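Long-range contacts in transcriptional regulator (LacI family) (Clostridium acetobutylicum ATCC 824, PDB 3G85), which probably regulates transcription by binding DNA, and here is represented by its periplasmic-binding-protein-like part: residues Arg29-Gly33 against Asp242-Glu246; Ser106-Asp110 against Met248-Cys252. All coordinates share one frame; numbering follows the deposited sequence.

Interaction 1 (Arg29-Gly33 against Asp242-Glu246)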
ATOM      1  N   ARG A  29       8.487   2.204  -7.032  1.00 20.93           N
ATOM      2  CA  ARG A  29       8.456   3.307  -6.067  1.00 21.20           C
ATOM      3  C   ARG A  29       9.483   3.124  -4.977  1.00 20.42           C
ATOM      4  O   ARG A  29      10.069   4.092  -4.470  1.00 20.24           O
ATOM      5  CB  ARG A  29       7.059   3.390  -5.439  1.00 20.04           C
ATOM      6  CG  ARG A  29       5.952   3.649  -6.518  1.00 21.36           C
ATOM      7  CD  ARG A  29       4.636   3.939  -5.823  1.00 21.37           C
ATOM      8  NE  ARG A  29       4.661   5.255  -5.185  1.00 21.17           N
ATOM      9  CZ  ARG A  29       3.616   5.787  -4.552  1.00 20.34           C
ATOM     10  NH1 ARG A  29       2.501   5.070  -4.428  1.00 21.15           N
ATOM     11  NH2 ARG A  29       3.708   6.989  -4.004  1.00 17.17           N
ATOM     12  N   PHE A  30       9.652   1.882  -4.570  1.00 21.01           N
ATOM     13  CA  PHE A  30      10.675   1.568  -3.582  1.00 22.24           C
ATOM     14  C   PHE A  30      12.064   1.878  -4.135  1.00 23.15           C
ATOM     15  O   PHE A  30      12.886   2.531  -3.480  1.00 24.48           O
ATOM     16  CB  PHE A  30      10.600   0.097  -3.252  1.00 22.83           C
ATOM     17  CG  PHE A  30       9.678  -0.214  -2.143  1.00 22.27           C
ATOM     18  CD1 PHE A  30      10.168  -0.317  -0.845  1.00 21.83           C
ATOM     19  CD2 PHE A  30       8.322  -0.426  -2.398  1.00 20.99           C
ATOM     20  CE1 PHE A  30       9.307  -0.653   0.236  1.00 23.84           C
ATOM     21  CE2 PHE A  30       7.437  -0.766  -1.325  1.00 24.64           C
ATOM     22  CZ  PHE A  30       7.948  -0.857  -0.002  1.00 23.37           C
ATOM     23  N   LEU A  31      12.326   1.378  -5.332  1.00 24.19           N
ATOM     24  CA  LEU A  31      13.597   1.653  -6.006  1.00 25.27           C
ATOM     25  C   LEU A  31      13.779   3.164  -6.201  1.00 24.79           C
ATOM     26  O   LEU A  31      14.837   3.705  -5.901  1.00 25.19           O
ATOM     27  CB  LEU A  31      13.661   0.887  -7.336  1.00 25.54           C
ATOM     28  CG  LEU A  31      14.995   0.972  -8.088  1.00 27.79           C
ATOM     29  CD1 LEU A  31      16.090   0.448  -7.164  1.00 27.04           C
ATOM     30  CD2 LEU A  31      14.955   0.196  -9.403  1.00 26.50           C
ATOM     31  N   ARG A  32      12.745   3.850  -6.687  1.00 25.22           N
ATOM     32  CA  ARG A  32      12.854   5.296  -6.885  1.00 26.13           C
ATOM     33  C   ARG A  32      13.184   5.978  -5.579  1.00 26.33           C
ATOM     34  O   ARG A  32      14.082   6.817  -5.537  1.00 26.62           O
ATOM     35  CB  ARG A  32      11.581   5.906  -7.463  1.00 25.51           C
ATOM     36  CG  ARG A  32      11.795   7.338  -7.898  1.00 30.42           C
ATOM     37  CD  ARG A  32      10.519   8.054  -8.319  1.00 34.12           C
ATOM     38  NE  ARG A  32       9.674   7.270  -9.219  1.00 38.05           N
ATOM     39  CZ  ARG A  32       9.795   7.196 -10.541  1.00 43.90           C
ATOM     40  NH1 ARG A  32      10.782   7.846 -11.182  1.00 46.03           N
ATOM     41  NH2 ARG A  32       8.925   6.438 -11.224  1.00 44.72           N
ATOM     42  N   GLY A  33      12.472   5.617  -4.504  1.00 26.63           N
ATOM     43  CA  GLY A  33      12.711   6.237  -3.202  1.00 26.88           C
ATOM     44  C   GLY A  33      14.110   5.948  -2.678  1.00 28.24           C
ATOM     45  O   GLY A  33      14.765   6.848  -2.107  1.00 29.13           O
ATOM     46  N   ASP A 242      -2.838   8.285  -1.244  1.00 21.44           N
ATOM     47  CA  ASP A 242      -1.589   7.677  -1.700  1.00 20.73           C
ATOM     48  C   ASP A 242      -0.824   7.084  -0.554  1.00 20.60           C
ATOM     49  O   ASP A 242      -0.752   7.670   0.539  1.00 20.47           O
ATOM     50  CB  ASP A 242      -0.712   8.719  -2.422  1.00 21.65           C
ATOM     51  CG  ASP A 242       0.477   8.102  -3.129  1.00 22.13           C
ATOM     52  OD1 ASP A 242       0.303   7.083  -3.839  1.00 21.56           O
ATOM     53  OD2 ASP A 242       1.607   8.646  -2.991  1.00 24.08           O
ATOM     54  N   ILE A 243      -0.260   5.910  -0.790  1.00 19.90           N
ATOM     55  CA  ILE A 243       0.730   5.370   0.138  1.00 19.93           C
ATOM     56  C   ILE A 243       2.065   5.992  -0.324  1.00 19.08           C
ATOM     57  O   ILE A 243       2.508   5.677  -1.392  1.00 18.03           O
ATOM     58  CB  ILE A 243       0.854   3.871   0.031  1.00 20.84           C
ATOM     59  CG1 ILE A 243      -0.490   3.186   0.250  1.00 19.75           C
ATOM     60  CG2 ILE A 243       1.832   3.355   1.100  1.00 19.50           C
ATOM     61  CD1 ILE A 243      -0.396   1.645   0.180  1.00 22.49           C
ATOM     62  N   PRO A 244       2.692   6.849   0.501  1.00 18.77           N
ATOM     63  CA  PRO A 244       3.899   7.619   0.111  1.00 19.33           C
ATOM     64  C   PRO A 244       5.173   6.761   0.145  1.00 19.21           C
ATOM     65  O   PRO A 244       6.099   6.979   0.953  1.00 18.16           O
ATOM     66  CB  PRO A 244       3.905   8.791   1.101  1.00 18.26           C
ATOM     67  CG  PRO A 244       3.239   8.172   2.398  1.00 18.81           C
ATOM     68  CD  PRO A 244       2.247   7.120   1.889  1.00 19.31           C
ATOM     69  N   ILE A 245       5.221   5.789  -0.764  1.00 18.13           N
ATOM     70  CA  ILE A 245       6.214   4.745  -0.712  1.00 17.65           C
ATOM     71  C   ILE A 245       7.613   5.300  -0.908  1.00 19.03           C
ATOM     72  O   ILE A 245       8.546   4.852  -0.223  1.00 17.15           O
ATOM     73  CB  ILE A 245       5.919   3.632  -1.719  1.00 19.26           C
ATOM     74  CG1 ILE A 245       4.675   2.837  -1.241  1.00 19.75           C
ATOM     75  CG2 ILE A 245       7.128   2.687  -1.863  1.00 18.88           C
ATOM     76  CD1 ILE A 245       3.917   2.121  -2.407  1.00 22.46           C
ATOM     77  N   GLU A 246       7.777   6.253  -1.834  1.00 18.95           N
ATOM     78  CA  GLU A 246       9.123   6.816  -2.053  1.00 20.56           C
ATOM     79  C   GLU A 246       9.721   7.403  -0.765  1.00 21.31           C
ATOM     80  O   GLU A 246      10.845   7.028  -0.402  1.00 21.28           O
ATOM     81  CB  GLU A 246       9.184   7.824  -3.217  1.00 19.61           C
ATOM     82  CG  GLU A 246       8.758   7.196  -4.557  1.00 21.99           C
ATOM     83  CD  GLU A 246       7.265   7.222  -4.798  1.00 22.22           C
ATOM     84  OE1 GLU A 246       6.483   7.562  -3.891  1.00 23.11           O
ATOM     85  OE2 GLU A 246       6.876   6.867  -5.917  1.00 24.68           O
TER
HETATM   86  O   HOH W   1      13.260   9.090  -0.713  1.00 33.79           O
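Arg-29 NH2 is gripped by two carboxylates, giving a bond of 2.8 Å to Glu-246 OE1 and a second one to Asp-242 OD2, whose position is less certain. The glutamate is held side-on, each oxygen by its own nitrogen: OE1 offers its syn lone pair, while Glu-246 OE2 receives Arg-29 NE at 2.8 Å from above the carboxylate plane. Asp-242 faces the guanidinium from the far end, nearly coplanar with it (14° between planes), and Asp-242 OD1 takes Arg-29 NH1 at 3.0 Å. Arginine suits the place because its flat head presents N-H groups to both acids at once. Its chain bends at chi3 (71°), which leaves the backbone N of Ile-245 over one face of the guanidinium, toward its rim, 3.8 Å above the plane. Glu-246 bends back at chi2 (86°) to meet it, packing CG 3.4 Å from Arg-29 O.

Beside this polar network, the branched Ile-245 sets CG2 over one face of Phe-30, a CH-pi contact 3.7 Å from the ring centroid. Gly-33 lets the helices close in, its CA 3.5 Å from Glu-246 O, and a water joins the two carbonyl oxygens of these residues. Asp-242 also pairs with Arg-228, and Arg-32 with Asp-227. Two acids around one buried arginine probably keep it charged, and Arg-228, paired with the less certain Asp-242 oxygen, may offset part of the negative charge.

Interaction 2 (Ser106-Asp110 against Met248-Cys252)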
ATOM      1  N   SER A 106       9.904   0.280  12.587  1.00 20.88           N
ATOM      2  CA  SER A 106       9.004   0.201  11.455  1.00 21.23           C
ATOM      3  C   SER A 106       8.767   1.570  10.847  1.00 20.93           C
ATOM      4  O   SER A 106       8.889   2.607  11.526  1.00 19.89           O
ATOM      5  CB  SER A 106       7.662  -0.451  11.852  1.00 22.06           C
ATOM      6  OG  SER A 106       6.976   0.321  12.843  1.00 20.52           O
ATOM      7  N   VAL A 107       8.443   1.567   9.546  1.00 20.25           N
ATOM      8  CA  VAL A 107       7.976   2.759   8.850  1.00 20.44           C
ATOM      9  C   VAL A 107       6.596   2.388   8.265  1.00 20.45           C
ATOM     10  O   VAL A 107       6.493   1.455   7.443  1.00 20.21           O
ATOM     11  CB  VAL A 107       9.004   3.206   7.742  1.00 20.88           C
ATOM     12  CG1 VAL A 107       8.516   4.365   6.933  1.00 20.22           C
ATOM     13  CG2 VAL A 107      10.361   3.608   8.362  1.00 20.69           C
ATOM     14  N   ASN A 108       5.558   3.075   8.715  1.00 19.16           N
ATOM     15  CA  ASN A 108       4.169   2.679   8.449  1.00 20.51           C
ATOM     16  C   ASN A 108       3.367   3.851   7.956  1.00 19.77           C
ATOM     17  O   ASN A 108       3.840   4.986   7.980  1.00 20.78           O
ATOM     18  CB  ASN A 108       3.476   2.139   9.710  1.00 20.61           C
ATOM     19  CG  ASN A 108       4.300   1.086  10.465  1.00 25.63           C
ATOM     20  OD1 ASN A 108       4.306   1.080  11.699  1.00 34.99           O
ATOM     21  ND2 ASN A 108       4.991   0.232   9.766  1.00 23.37           N
ATOM     22  N   VAL A 109       2.162   3.584   7.463  1.00 20.33           N
ATOM     23  CA  VAL A 109       1.277   4.675   7.087  1.00 20.35           C
ATOM     24  C   VAL A 109       0.012   4.494   7.920  1.00 21.39           C
ATOM     25  O   VAL A 109      -0.292   3.389   8.373  1.00 21.86           O
ATOM     26  CB  VAL A 109       1.053   4.731   5.540  1.00 20.97           C
ATOM     27  CG1 VAL A 109       0.247   3.490   5.088  1.00 20.09           C
ATOM     28  CG2 VAL A 109       0.382   6.066   5.097  1.00 20.87           C
ATOM     29  N   ASP A 110      -0.726   5.565   8.187  1.00 21.34           N
ATOM     30  CA  ASP A 110      -1.972   5.374   8.969  1.00 22.24           C
ATOM     31  C   ASP A 110      -3.100   4.875   8.084  1.00 22.10           C
ATOM     32  O   ASP A 110      -3.824   5.653   7.467  1.00 21.35           O
ATOM     33  CB  ASP A 110      -2.399   6.623   9.732  1.00 23.87           C
ATOM     34  CG  ASP A 110      -3.441   6.288  10.846  1.00 27.31           C
ATOM     35  OD1 ASP A 110      -4.267   5.355  10.680  1.00 27.14           O
ATOM     36  OD2 ASP A 110      -3.433   6.956  11.899  1.00 31.66           O
HETATM   37  N   MSE A 248       8.706   6.927   2.340  1.00 20.73           N
HETATM   38  CA  MSE A 248       8.846   5.849   3.347  1.00 21.85           C
HETATM   39  C   MSE A 248      10.116   5.020   3.168  1.00 21.31           C
HETATM   40  O   MSE A 248      10.806   4.698   4.150  1.00 20.48           O
HETATM   41  CB  MSE A 248       7.612   4.938   3.330  1.00 20.06           C
HETATM   42  CG  MSE A 248       6.370   5.687   3.824  1.00 21.46           C
HETATM   43 SE   MSE A 248       4.725   4.639   3.482  1.00 30.10          SE
HETATM   44  CE  MSE A 248       4.915   3.237   4.871  1.00 22.36           C
ATOM     45  N   ALA A 249      10.404   4.656   1.924  1.00 20.75           N
ATOM     46  CA  ALA A 249      11.608   3.894   1.612  1.00 23.08           C
ATOM     47  C   ALA A 249      12.884   4.678   1.992  1.00 22.94           C
ATOM     48  O   ALA A 249      13.813   4.107   2.577  1.00 24.70           O
ATOM     49  CB  ALA A 249      11.624   3.490   0.129  1.00 22.96           C
ATOM     50  N   GLY A 250      12.901   5.975   1.700  1.00 23.02           N
ATOM     51  CA  GLY A 250      14.014   6.839   2.096  1.00 23.35           C
ATOM     52  C   GLY A 250      14.145   6.843   3.610  1.00 24.37           C
ATOM     53  O   GLY A 250      15.265   6.758   4.152  1.00 24.73           O
ATOM     54  N   THR A 251      13.021   6.941   4.312  1.00 23.19           N
ATOM     55  CA  THR A 251      13.060   6.972   5.791  1.00 23.41           C
ATOM     56  C   THR A 251      13.586   5.661   6.403  1.00 23.38           C
ATOM     57  O   THR A 251      14.249   5.661   7.458  1.00 22.94           O
ATOM     58  CB  THR A 251      11.686   7.341   6.384  1.00 23.19           C
ATOM     59  OG1 THR A 251      11.334   8.649   5.951  1.00 25.47           O
ATOM     60  CG2 THR A 251      11.727   7.346   7.908  1.00 22.95           C
ATOM     61  N   CYS A 252      13.293   4.530   5.752  1.00 23.03           N
ATOM     62  CA  CYS A 252      13.889   3.248   6.134  1.00 23.72           C
ATOM     63  C   CYS A 252      15.420   3.337   6.208  1.00 25.18           C
ATOM     64  O   CYS A 252      16.015   2.891   7.186  1.00 26.23           O
ATOM     65  CB  CYS A 252      13.449   2.121   5.165  1.00 22.45           C
ATOM     66  SG  CYS A 252      11.719   1.640   5.362  1.00 25.01           S
TER
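Val-107 sends both of its methyl groups into the helix face, and apolar side-chain contacts carry much of the interaction. With CG1 anti to the backbone N (chi1 176°), Val-107 CG1 lies 3.8 Å from CB of Met-248, a selenomethionine, and the other branch turns toward the next helical turn. There Val-107 CG2 meets Cys-252 SG at 3.8 Å and Thr-251 CG2 at 4.0 Å. A beta-branched valine is apt here: short and forked, it reaches two successive turns of the helix from one strand position. Thr-251 gives its methyl to the valine while OG1 bonds back to Glu-247 O, a common way for a threonine to settle its hydroxyl within a helix.

The second kind of contact is between side chain and strand backbone. Met-248 runs past Val-107 in the opposite direction and bends at chi3 (74°), which brings its terminal CE against the main chain, 3.5 Å from Val-107 O and equally close to Asn-108 C. Met-248 CE also stands 4.2 Å from Val-109 CB. A long, flexible, unbranched chain suits the place, since its end can reach the strand backbone without bringing a strongly polar group with it.

Phe-97 and Phe-272, from the strands flanking 105-109, also touch Met-248. With strand and helix axes 8.7 Å apart and running almost antiparallel (164°), this is the helix-on-sheet packing of an alpha/beta Rossmann-like domain, as in periplasmic-binding-protein folds.

In the fold
Both contacts use helix 245-260: interaction 1 takes its first turn and the chain leading into it, interaction 2 the next turn. Their centres lie 9 Å apart. They also touch directly, through Pro-244 CD and Val-109 CG2 (3.9 Å), Phe-30 O and Ala-249 CB (3.9 Å), and Ile-243 CG2 and the SE atom of Met-248 (4.0 Å). The helix thus packs on helix 27-40 and on strand 105-109 of the parallel sheet, just after the chain leaves strand 239-242 of the other sheet. A glycerol, probably from the crystallisation liquor, lies about 4 Å from the Ile-243 side chain, close to this passage between the two sheets.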